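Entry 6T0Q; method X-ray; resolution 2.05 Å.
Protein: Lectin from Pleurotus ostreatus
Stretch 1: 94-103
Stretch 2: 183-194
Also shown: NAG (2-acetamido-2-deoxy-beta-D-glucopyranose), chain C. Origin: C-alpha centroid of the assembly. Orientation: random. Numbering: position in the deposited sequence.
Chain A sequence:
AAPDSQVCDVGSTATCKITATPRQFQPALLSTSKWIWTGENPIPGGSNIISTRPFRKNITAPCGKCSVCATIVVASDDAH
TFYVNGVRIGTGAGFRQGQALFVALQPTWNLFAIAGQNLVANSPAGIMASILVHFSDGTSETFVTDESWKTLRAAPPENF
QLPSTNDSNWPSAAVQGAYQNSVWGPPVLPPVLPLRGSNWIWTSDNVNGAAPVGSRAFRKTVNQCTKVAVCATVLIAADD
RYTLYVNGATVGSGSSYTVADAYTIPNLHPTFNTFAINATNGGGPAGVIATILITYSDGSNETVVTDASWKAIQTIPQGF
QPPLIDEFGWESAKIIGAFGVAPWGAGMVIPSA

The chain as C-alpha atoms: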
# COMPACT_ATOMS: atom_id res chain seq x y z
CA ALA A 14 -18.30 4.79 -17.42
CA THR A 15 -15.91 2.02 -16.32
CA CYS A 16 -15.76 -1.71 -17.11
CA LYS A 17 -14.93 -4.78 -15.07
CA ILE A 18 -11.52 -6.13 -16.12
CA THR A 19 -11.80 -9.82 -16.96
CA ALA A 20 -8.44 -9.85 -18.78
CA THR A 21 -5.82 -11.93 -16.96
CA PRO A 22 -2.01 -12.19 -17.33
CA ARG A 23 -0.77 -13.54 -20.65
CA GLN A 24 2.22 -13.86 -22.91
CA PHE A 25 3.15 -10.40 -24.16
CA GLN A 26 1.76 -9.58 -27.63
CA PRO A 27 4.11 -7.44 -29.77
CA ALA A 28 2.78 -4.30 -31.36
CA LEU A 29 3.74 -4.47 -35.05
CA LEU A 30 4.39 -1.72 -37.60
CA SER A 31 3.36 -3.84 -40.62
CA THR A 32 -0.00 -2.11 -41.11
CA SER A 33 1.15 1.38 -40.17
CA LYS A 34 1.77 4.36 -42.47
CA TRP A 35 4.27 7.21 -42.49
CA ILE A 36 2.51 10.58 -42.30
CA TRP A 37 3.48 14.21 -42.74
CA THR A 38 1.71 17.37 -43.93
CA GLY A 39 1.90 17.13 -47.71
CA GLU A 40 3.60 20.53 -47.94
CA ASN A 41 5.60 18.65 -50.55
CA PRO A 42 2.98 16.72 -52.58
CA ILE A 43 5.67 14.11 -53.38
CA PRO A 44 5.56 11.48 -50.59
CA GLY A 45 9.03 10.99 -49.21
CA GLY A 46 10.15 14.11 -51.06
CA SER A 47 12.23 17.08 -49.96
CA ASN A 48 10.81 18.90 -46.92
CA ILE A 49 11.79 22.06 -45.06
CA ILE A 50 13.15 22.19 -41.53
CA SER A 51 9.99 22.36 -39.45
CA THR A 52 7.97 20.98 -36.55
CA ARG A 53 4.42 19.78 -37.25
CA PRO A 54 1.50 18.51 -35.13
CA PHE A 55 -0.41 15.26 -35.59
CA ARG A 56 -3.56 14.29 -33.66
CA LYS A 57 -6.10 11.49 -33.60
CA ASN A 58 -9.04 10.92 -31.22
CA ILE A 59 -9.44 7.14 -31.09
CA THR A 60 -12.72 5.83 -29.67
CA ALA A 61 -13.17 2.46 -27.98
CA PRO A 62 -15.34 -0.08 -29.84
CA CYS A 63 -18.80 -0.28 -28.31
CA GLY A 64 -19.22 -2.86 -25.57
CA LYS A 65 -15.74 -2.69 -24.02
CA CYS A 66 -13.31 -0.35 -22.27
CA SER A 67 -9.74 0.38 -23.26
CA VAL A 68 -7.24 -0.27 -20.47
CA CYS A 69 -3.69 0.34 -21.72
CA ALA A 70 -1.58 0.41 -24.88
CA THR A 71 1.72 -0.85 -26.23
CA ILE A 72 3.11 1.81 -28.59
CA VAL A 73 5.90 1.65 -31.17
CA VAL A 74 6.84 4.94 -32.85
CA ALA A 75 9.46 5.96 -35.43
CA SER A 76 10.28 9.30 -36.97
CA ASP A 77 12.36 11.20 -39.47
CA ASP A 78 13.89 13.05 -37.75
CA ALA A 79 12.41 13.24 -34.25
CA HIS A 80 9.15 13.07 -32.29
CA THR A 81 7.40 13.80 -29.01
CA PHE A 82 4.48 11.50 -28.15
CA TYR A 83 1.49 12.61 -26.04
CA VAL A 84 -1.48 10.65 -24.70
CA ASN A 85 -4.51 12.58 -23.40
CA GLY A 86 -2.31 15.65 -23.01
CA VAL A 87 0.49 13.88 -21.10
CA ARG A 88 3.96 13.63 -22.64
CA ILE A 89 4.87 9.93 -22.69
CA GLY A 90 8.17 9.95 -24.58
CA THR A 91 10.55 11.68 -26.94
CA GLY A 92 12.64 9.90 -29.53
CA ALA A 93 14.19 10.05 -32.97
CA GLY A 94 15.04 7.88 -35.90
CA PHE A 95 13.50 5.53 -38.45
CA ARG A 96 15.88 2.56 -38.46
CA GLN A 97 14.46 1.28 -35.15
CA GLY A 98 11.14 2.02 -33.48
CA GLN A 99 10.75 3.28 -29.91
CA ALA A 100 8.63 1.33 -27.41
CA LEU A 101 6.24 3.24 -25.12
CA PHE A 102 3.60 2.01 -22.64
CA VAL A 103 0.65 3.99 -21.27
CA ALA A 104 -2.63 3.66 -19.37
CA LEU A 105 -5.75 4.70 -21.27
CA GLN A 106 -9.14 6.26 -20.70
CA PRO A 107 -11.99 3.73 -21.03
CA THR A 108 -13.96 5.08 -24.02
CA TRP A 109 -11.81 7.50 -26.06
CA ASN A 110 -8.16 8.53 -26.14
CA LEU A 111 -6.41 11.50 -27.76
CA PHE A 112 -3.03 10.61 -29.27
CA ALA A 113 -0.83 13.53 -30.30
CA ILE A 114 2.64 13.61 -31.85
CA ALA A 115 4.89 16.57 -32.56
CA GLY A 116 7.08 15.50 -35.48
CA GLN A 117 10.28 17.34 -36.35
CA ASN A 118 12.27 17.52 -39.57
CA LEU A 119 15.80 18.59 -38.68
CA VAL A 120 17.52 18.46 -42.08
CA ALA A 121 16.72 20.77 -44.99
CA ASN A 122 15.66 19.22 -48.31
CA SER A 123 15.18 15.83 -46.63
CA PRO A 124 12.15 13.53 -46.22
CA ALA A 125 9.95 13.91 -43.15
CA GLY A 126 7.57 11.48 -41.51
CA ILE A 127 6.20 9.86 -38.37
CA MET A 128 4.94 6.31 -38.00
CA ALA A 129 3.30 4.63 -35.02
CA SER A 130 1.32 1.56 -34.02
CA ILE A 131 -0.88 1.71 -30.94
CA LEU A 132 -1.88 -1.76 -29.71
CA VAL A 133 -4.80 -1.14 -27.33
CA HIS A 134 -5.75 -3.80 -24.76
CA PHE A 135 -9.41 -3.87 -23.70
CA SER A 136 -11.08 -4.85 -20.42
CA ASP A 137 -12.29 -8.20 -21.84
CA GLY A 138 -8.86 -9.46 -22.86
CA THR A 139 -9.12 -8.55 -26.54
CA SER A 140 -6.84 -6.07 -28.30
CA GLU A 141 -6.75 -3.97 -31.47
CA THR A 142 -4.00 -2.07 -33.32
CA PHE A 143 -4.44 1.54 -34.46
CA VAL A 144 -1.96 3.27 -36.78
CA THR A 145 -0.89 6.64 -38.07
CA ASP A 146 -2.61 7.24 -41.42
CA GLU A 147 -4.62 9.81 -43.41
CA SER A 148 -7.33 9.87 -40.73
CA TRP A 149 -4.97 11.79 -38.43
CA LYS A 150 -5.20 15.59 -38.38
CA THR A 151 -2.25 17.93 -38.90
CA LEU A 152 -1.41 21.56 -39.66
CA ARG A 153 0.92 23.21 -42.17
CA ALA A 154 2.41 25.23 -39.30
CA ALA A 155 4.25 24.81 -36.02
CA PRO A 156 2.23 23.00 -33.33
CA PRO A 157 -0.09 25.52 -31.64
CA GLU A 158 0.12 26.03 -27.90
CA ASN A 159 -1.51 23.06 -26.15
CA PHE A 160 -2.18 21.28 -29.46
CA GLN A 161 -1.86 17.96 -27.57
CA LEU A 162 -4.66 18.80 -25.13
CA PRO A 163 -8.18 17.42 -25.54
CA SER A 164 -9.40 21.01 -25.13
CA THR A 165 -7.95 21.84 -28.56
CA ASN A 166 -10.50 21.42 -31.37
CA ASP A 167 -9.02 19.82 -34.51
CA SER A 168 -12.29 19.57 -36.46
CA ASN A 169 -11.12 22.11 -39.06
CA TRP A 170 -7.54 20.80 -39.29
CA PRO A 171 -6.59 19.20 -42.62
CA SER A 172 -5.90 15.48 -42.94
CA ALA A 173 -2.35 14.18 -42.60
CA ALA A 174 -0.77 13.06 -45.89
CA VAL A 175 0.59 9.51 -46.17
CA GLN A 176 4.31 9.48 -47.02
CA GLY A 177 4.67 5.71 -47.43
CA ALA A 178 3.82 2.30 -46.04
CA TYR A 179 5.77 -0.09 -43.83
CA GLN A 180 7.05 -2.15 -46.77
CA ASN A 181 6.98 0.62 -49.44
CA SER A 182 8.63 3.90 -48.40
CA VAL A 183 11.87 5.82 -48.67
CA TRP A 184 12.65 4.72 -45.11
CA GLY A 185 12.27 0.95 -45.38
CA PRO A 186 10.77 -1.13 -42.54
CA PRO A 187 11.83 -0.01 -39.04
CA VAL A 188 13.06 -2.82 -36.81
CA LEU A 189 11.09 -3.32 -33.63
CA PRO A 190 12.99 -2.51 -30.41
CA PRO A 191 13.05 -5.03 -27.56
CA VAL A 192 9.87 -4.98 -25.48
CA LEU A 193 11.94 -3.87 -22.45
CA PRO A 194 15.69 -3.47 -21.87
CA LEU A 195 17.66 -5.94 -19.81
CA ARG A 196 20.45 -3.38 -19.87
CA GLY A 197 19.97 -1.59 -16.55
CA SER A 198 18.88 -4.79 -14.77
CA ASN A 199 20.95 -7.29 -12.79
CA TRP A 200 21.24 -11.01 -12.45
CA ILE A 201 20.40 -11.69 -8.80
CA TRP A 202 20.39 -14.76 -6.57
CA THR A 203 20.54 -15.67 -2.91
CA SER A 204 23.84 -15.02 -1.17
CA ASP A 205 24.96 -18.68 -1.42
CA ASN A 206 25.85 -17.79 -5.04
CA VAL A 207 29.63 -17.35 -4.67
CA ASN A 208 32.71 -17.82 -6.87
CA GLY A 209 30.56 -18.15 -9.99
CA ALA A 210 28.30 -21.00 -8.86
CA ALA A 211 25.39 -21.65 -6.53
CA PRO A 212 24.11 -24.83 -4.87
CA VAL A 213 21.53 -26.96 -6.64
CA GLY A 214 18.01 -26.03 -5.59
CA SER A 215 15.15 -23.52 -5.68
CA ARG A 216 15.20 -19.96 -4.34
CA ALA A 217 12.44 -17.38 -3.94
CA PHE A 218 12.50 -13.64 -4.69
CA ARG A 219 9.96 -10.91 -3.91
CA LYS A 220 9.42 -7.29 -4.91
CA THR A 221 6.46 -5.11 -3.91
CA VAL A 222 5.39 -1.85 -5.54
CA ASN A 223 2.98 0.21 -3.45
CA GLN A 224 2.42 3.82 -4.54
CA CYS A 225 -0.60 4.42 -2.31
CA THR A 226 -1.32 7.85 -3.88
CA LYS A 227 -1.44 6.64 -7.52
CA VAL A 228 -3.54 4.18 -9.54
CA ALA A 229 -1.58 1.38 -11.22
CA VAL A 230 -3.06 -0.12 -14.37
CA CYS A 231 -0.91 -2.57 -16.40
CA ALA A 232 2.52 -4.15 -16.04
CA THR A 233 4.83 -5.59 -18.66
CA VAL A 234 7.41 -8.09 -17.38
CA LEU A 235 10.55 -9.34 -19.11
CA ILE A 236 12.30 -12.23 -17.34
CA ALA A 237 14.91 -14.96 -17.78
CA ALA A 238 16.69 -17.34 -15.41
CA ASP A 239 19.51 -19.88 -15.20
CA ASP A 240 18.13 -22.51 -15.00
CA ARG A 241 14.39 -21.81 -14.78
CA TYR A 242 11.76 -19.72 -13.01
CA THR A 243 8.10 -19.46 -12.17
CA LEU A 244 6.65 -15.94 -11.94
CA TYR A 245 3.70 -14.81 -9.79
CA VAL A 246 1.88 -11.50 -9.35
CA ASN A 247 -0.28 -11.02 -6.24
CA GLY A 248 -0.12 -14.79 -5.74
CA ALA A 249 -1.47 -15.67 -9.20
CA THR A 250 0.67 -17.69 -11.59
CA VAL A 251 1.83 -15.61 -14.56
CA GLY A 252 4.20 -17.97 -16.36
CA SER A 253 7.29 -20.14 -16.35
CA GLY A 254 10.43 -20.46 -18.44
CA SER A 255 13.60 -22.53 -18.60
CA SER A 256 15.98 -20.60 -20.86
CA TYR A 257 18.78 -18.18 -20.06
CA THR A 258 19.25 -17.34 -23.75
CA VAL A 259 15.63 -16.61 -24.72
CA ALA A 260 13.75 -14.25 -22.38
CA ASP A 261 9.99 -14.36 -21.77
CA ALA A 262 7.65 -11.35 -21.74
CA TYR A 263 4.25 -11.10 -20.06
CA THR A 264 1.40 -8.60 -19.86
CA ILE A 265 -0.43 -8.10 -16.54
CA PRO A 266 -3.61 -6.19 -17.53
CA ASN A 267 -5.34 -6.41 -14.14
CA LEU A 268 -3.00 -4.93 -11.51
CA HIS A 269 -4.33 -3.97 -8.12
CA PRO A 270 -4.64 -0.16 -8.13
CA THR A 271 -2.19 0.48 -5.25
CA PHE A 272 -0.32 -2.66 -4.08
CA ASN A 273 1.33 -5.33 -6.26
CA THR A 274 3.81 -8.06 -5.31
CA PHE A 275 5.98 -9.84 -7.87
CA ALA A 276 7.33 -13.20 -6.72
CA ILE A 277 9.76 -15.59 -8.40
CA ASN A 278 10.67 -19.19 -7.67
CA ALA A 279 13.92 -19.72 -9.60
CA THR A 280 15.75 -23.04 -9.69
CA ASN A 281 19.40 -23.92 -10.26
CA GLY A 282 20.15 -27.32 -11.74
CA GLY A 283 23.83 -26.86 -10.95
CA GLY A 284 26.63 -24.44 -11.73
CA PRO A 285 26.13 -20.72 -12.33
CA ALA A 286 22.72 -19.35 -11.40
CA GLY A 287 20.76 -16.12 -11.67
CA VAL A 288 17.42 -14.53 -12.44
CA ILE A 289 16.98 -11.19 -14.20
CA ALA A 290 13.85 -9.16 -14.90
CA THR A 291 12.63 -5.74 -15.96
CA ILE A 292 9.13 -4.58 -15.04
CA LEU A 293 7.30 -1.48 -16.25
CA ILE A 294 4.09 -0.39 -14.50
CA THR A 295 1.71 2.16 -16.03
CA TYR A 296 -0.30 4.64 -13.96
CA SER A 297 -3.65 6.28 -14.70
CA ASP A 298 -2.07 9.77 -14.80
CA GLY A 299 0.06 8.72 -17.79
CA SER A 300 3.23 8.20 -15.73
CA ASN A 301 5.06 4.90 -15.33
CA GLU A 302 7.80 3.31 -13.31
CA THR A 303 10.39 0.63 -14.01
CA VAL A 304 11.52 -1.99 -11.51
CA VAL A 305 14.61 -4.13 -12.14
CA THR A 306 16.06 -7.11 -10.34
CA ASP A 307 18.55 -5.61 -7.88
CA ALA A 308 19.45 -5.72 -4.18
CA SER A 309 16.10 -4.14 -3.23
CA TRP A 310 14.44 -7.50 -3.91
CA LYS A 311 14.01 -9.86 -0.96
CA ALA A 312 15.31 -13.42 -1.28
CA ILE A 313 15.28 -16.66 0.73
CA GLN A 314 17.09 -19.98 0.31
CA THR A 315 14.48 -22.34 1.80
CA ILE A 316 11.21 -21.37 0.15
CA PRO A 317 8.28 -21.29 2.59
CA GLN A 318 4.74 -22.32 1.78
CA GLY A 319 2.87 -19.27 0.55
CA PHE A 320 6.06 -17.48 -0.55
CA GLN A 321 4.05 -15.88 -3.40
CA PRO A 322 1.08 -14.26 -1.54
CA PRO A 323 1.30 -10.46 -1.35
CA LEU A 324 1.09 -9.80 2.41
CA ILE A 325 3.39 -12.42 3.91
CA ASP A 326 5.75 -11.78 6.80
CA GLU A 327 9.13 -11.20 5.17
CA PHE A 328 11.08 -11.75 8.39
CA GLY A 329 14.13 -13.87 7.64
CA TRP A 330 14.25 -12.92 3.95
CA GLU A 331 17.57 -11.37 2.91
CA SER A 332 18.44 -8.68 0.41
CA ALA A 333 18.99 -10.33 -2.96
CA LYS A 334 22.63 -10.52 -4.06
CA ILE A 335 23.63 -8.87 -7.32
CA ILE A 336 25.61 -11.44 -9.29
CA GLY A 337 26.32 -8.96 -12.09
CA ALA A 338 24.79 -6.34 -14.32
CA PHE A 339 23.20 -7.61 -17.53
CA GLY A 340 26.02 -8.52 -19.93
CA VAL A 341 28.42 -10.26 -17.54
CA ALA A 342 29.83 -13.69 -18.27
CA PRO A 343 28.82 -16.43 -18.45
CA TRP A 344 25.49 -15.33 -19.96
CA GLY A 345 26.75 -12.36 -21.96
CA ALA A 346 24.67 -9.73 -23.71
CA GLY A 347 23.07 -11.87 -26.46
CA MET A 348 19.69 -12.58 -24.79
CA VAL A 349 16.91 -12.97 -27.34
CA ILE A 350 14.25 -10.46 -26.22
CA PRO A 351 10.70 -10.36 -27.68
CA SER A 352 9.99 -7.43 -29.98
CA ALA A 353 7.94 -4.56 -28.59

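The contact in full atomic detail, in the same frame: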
# COMPACT_ATOMS: atom_id res chain seq x y z
N GLY A 94 14.39 8.85 -35.05
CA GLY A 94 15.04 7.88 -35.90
C GLY A 94 14.06 6.88 -36.50
O GLY A 94 13.04 6.52 -35.88
N PHE A 95 14.38 6.42 -37.70
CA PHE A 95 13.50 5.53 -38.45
C PHE A 95 14.06 4.15 -38.67
O PHE A 95 13.34 3.28 -39.18
CB PHE A 95 13.14 6.15 -39.81
CG PHE A 95 14.32 6.45 -40.69
CD1 PHE A 95 14.83 5.49 -41.55
CD2 PHE A 95 14.92 7.71 -40.67
CE1 PHE A 95 15.92 5.77 -42.38
CE2 PHE A 95 16.02 8.00 -41.48
CZ PHE A 95 16.52 7.02 -42.34
N ARG A 96 15.32 3.90 -38.30
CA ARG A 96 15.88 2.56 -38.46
C ARG A 96 15.32 1.60 -37.41
O ARG A 96 15.15 0.41 -37.69
CB ARG A 96 17.41 2.61 -38.38
CG ARG A 96 18.09 3.50 -39.45
CD ARG A 96 17.90 3.01 -40.90
NE ARG A 96 18.66 3.82 -41.86
CZ ARG A 96 18.60 3.70 -43.18
NH1 ARG A 96 17.81 2.80 -43.75
NH2 ARG A 96 19.34 4.51 -43.95
N GLN A 97 15.01 2.10 -36.21
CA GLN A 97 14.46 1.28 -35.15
C GLN A 97 13.35 2.04 -34.44
O GLN A 97 13.52 3.22 -34.10
CB GLN A 97 15.55 0.88 -34.14
CG GLN A 97 15.03 0.02 -32.99
CD GLN A 97 16.11 -0.33 -31.98
OE1 GLN A 97 16.51 -1.49 -31.87
NE2 GLN A 97 16.58 0.67 -31.25
N GLY A 98 12.23 1.38 -34.19
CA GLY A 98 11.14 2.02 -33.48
C GLY A 98 11.47 2.20 -32.00
O GLY A 98 12.42 1.62 -31.46
N GLN A 99 10.67 3.03 -31.34
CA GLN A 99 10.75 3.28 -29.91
C GLN A 99 9.52 2.71 -29.22
O GLN A 99 8.39 2.99 -29.63
CB GLN A 99 10.84 4.78 -29.63
CG GLN A 99 10.81 5.14 -28.13
CD GLN A 99 10.88 6.63 -27.92
OE1 GLN A 99 10.10 7.38 -28.50
NE2 GLN A 99 11.84 7.07 -27.12
N ALA A 100 9.73 1.92 -28.16
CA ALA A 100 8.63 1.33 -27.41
C ALA A 100 8.16 2.27 -26.30
O ALA A 100 8.98 2.81 -25.55
CB ALA A 100 9.05 -0.00 -26.79
N LEU A 101 6.84 2.45 -26.18
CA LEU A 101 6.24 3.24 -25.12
C LEU A 101 5.02 2.50 -24.58
O LEU A 101 4.34 1.81 -25.34
CB LEU A 101 5.83 4.64 -25.62
CG LEU A 101 6.92 5.54 -26.23
CD1 LEU A 101 6.29 6.79 -26.83
CD2 LEU A 101 7.97 5.95 -25.18
N PHE A 102 4.74 2.66 -23.28
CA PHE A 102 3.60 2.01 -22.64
C PHE A 102 2.81 3.05 -21.86
O PHE A 102 3.40 3.95 -21.26
CB PHE A 102 4.05 0.90 -21.67
CG PHE A 102 4.93 -0.15 -22.30
CD1 PHE A 102 6.30 0.01 -22.36
CD2 PHE A 102 4.37 -1.31 -22.84
CE1 PHE A 102 7.11 -0.95 -22.95
CE2 PHE A 102 5.18 -2.28 -23.43
CZ PHE A 102 6.55 -2.11 -23.48
N VAL A 103 1.47 2.94 -21.87
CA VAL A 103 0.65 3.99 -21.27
C VAL A 103 -0.71 3.41 -20.88
O VAL A 103 -1.26 2.55 -21.57
CB VAL A 103 0.50 5.20 -22.23
CG1 VAL A 103 -0.37 4.84 -23.44
CG2 VAL A 103 -0.07 6.42 -21.49
N VAL A 183 10.46 5.48 -48.56
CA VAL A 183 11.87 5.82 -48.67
C VAL A 183 12.65 5.32 -47.46
O VAL A 183 13.87 5.15 -47.53
CB VAL A 183 12.09 7.33 -48.84
CG1 VAL A 183 11.55 7.81 -50.20
CG2 VAL A 183 11.48 8.09 -47.68
N TRP A 184 11.97 5.08 -46.34
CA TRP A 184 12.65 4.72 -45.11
C TRP A 184 12.93 3.23 -44.97
O TRP A 184 13.86 2.85 -44.25
CB TRP A 184 11.84 5.21 -43.90
CG TRP A 184 11.72 6.70 -43.90
CD1 TRP A 184 12.70 7.61 -43.54
CD2 TRP A 184 10.58 7.48 -44.31
NE1 TRP A 184 12.22 8.89 -43.69
CE2 TRP A 184 10.93 8.84 -44.15
CE3 TRP A 184 9.30 7.15 -44.76
CZ2 TRP A 184 10.04 9.87 -44.46
CZ3 TRP A 184 8.42 8.18 -45.07
CH2 TRP A 184 8.80 9.53 -44.91
N GLY A 185 12.16 2.36 -45.63
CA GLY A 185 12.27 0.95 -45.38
C GLY A 185 11.66 0.60 -44.03
O GLY A 185 11.27 1.48 -43.26
N PRO A 186 11.56 -0.69 -43.72
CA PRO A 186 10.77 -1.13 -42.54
C PRO A 186 11.55 -0.98 -41.25
O PRO A 186 12.58 -1.63 -41.06
CB PRO A 186 10.47 -2.61 -42.85
CG PRO A 186 11.63 -3.04 -43.76
CD PRO A 186 11.98 -1.82 -44.58
N PRO A 187 11.09 -0.14 -40.31
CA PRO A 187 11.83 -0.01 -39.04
C PRO A 187 11.83 -1.32 -38.27
O PRO A 187 10.84 -2.05 -38.25
CB PRO A 187 11.05 1.08 -38.29
CG PRO A 187 10.31 1.84 -39.37
CD PRO A 187 9.95 0.78 -40.38
N VAL A 188 12.97 -1.62 -37.65
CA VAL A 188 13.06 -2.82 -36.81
C VAL A 188 12.41 -2.52 -35.47
O VAL A 188 12.49 -1.39 -34.95
CB VAL A 188 14.51 -3.29 -36.64
CG1 VAL A 188 15.22 -3.39 -38.01
CG2 VAL A 188 15.27 -2.38 -35.72
N LEU A 189 11.73 -3.50 -34.92
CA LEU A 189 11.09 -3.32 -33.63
C LEU A 189 12.15 -3.34 -32.53
O LEU A 189 13.07 -4.15 -32.58
CB LEU A 189 10.06 -4.43 -33.40
CG LEU A 189 8.88 -4.47 -34.38
CD1 LEU A 189 8.03 -5.73 -34.20
CD2 LEU A 189 8.01 -3.21 -34.24
N PRO A 190 12.07 -2.44 -31.55
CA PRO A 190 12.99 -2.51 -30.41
C PRO A 190 12.62 -3.68 -29.52
O PRO A 190 11.53 -4.25 -29.67
CB PRO A 190 12.74 -1.18 -29.69
CG PRO A 190 11.28 -0.93 -29.93
CD PRO A 190 11.02 -1.43 -31.35
N PRO A 191 13.47 -4.05 -28.57
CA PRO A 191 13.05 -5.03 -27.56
C PRO A 191 11.88 -4.50 -26.75
O PRO A 191 11.72 -3.28 -26.59
CB PRO A 191 14.31 -5.20 -26.68
CG PRO A 191 15.08 -3.93 -26.88
CD PRO A 191 14.85 -3.57 -28.33
N VAL A 192 11.04 -5.41 -26.25
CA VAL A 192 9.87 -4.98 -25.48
C VAL A 192 10.29 -4.14 -24.28
O VAL A 192 9.68 -3.10 -23.99
CB VAL A 192 9.00 -6.18 -25.06
CG1 VAL A 192 9.84 -7.26 -24.30
CG2 VAL A 192 7.84 -5.71 -24.22
N LEU A 193 11.34 -4.56 -23.58
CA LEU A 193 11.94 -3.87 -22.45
C LEU A 193 13.44 -4.12 -22.49
O LEU A 193 13.89 -5.15 -23.02
CB LEU A 193 11.40 -4.38 -21.10
CG LEU A 193 9.95 -4.03 -20.76
CD1 LEU A 193 9.49 -4.82 -19.52
CD2 LEU A 193 9.82 -2.52 -20.52
N PRO A 194 14.25 -3.21 -21.95
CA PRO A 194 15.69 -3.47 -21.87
C PRO A 194 16.00 -4.43 -20.73
O PRO A 194 15.33 -4.41 -19.69
CB PRO A 194 16.29 -2.08 -21.60
CG PRO A 194 15.22 -1.41 -20.77
CD PRO A 194 13.90 -1.88 -21.40
C1 NAG C . 7.78 6.55 -18.72
C2 NAG C . 8.03 6.48 -20.23
C3 NAG C . 9.19 7.41 -20.64
C4 NAG C . 9.06 8.81 -20.04
C5 NAG C . 8.78 8.72 -18.54
C6 NAG C . 8.48 10.07 -17.91
C7 NAG C . 7.57 4.37 -21.45
C8 NAG C . 8.09 3.00 -21.76
N2 NAG C . 8.33 5.11 -20.63
O3 NAG C . 9.25 7.52 -22.06
O4 NAG C . 10.10 9.66 -20.34
O5 NAG C . 7.62 7.91 -18.33
O6 NAG C . 7.34 10.68 -18.50
O7 NAG C . 6.52 4.77 -21.91
O HOH W 1 13.79 1.82 -41.48
O HOH W 2 15.75 1.28 -42.39
O HOH W 3 16.13 3.23 -45.72
O HOH W 4 15.78 -3.99 -32.24

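Stretch 2 has no regular helix or strand, yet it runs beside stretch 1 in roughly the same direction: the vectors from CA 95 to CA 102 and from CA 184 to CA 193 diverge by 31°. The backbones come closest in the middle, where the CA atoms of Q97 and V188 are 4.6 Å apart, and together the two segments bury 611 Å².

The first substantial contact along stretch 2 is made by W184. Its indole edge points at the face of the F95 ring, with the ring of F95 and the five-membered ring of W184 4.6 Å apart between centroids and their planes at 62°. The closest atoms, F95 CG and W184 CD1, are 3.5 Å apart. This edge-to-face arrangement sets the slightly positive rim of one aromatic ring against the electron-rich face of the other. The p rotamer of F95 (chi1 59°) accompanies a CA-to-CB bond directed toward stretch 2.

The carbonyl of W184 is tied to stretch 1 through solvent. Water 1 donates to F95 O (2.8 Å) and to W184 O (3.0 Å), although more acceptors surround it than it has protons. Water 2 accepts from R96 NH1 (2.9 Å) and donates to W184 O (3.1 Å). The CA-to-CB bond of R96 points away from stretch 2, but chi1 (-59°) and chi2 (-65°), both m, bend the chain round, and the trans chi3 and chi4 carry it on until R96 NH1 lies 4.0 Å from W184 O, a gap that water 2 spans.

G185 and P186 add almost nothing, and contact resumes at P187, whose CB packs 3.3 Å from F95 O. V188 then supplies the direct backbone bonds. V188 N donates to R96 O (3.0 Å, 168° at the hydrogen), and V188 O accepts from G98 N (2.9 Å, 163°). Both are nearly linear, and they flank Q97 to form a single beta bridge between Q97 and V188. Q97 CA also approaches V188 O at 3.3 Å, with an angle of 138° at its hydrogen, a CA-H...O contact. Beside this bridge, Q97 CB meets V188 CG2 at 3.6 Å.

L189 directs its side chain away, but its carbonyl shares water 4 with Q97: the water donates to Q97 OE1 (2.6 Å) and to L189 O (2.7 Å). P190 turns its ring toward stretch 1. Its CG sits 3.2 Å from G98 O and 4.0 Å from A100 CB, an apolar contact with a side chain that points back toward it. At G98, an ideal CB would fall 3.7 Å from P190 CD, an ordinary packing distance, so this contact by itself does not require glycine.

Beyond P191, V192 and L193 close the contact against F102. V192 O lies near the plane of the F102 ring, at its edge, 3.3 Å from F102 CZ, and V192 CG2 packs 3.9 Å from the same CZ. L193 CD2 reaches F102 CE1 at 4.0 Å. The backbone of F102 has a separate role, its N donating to NAG O7 at 3.1 Å (167°).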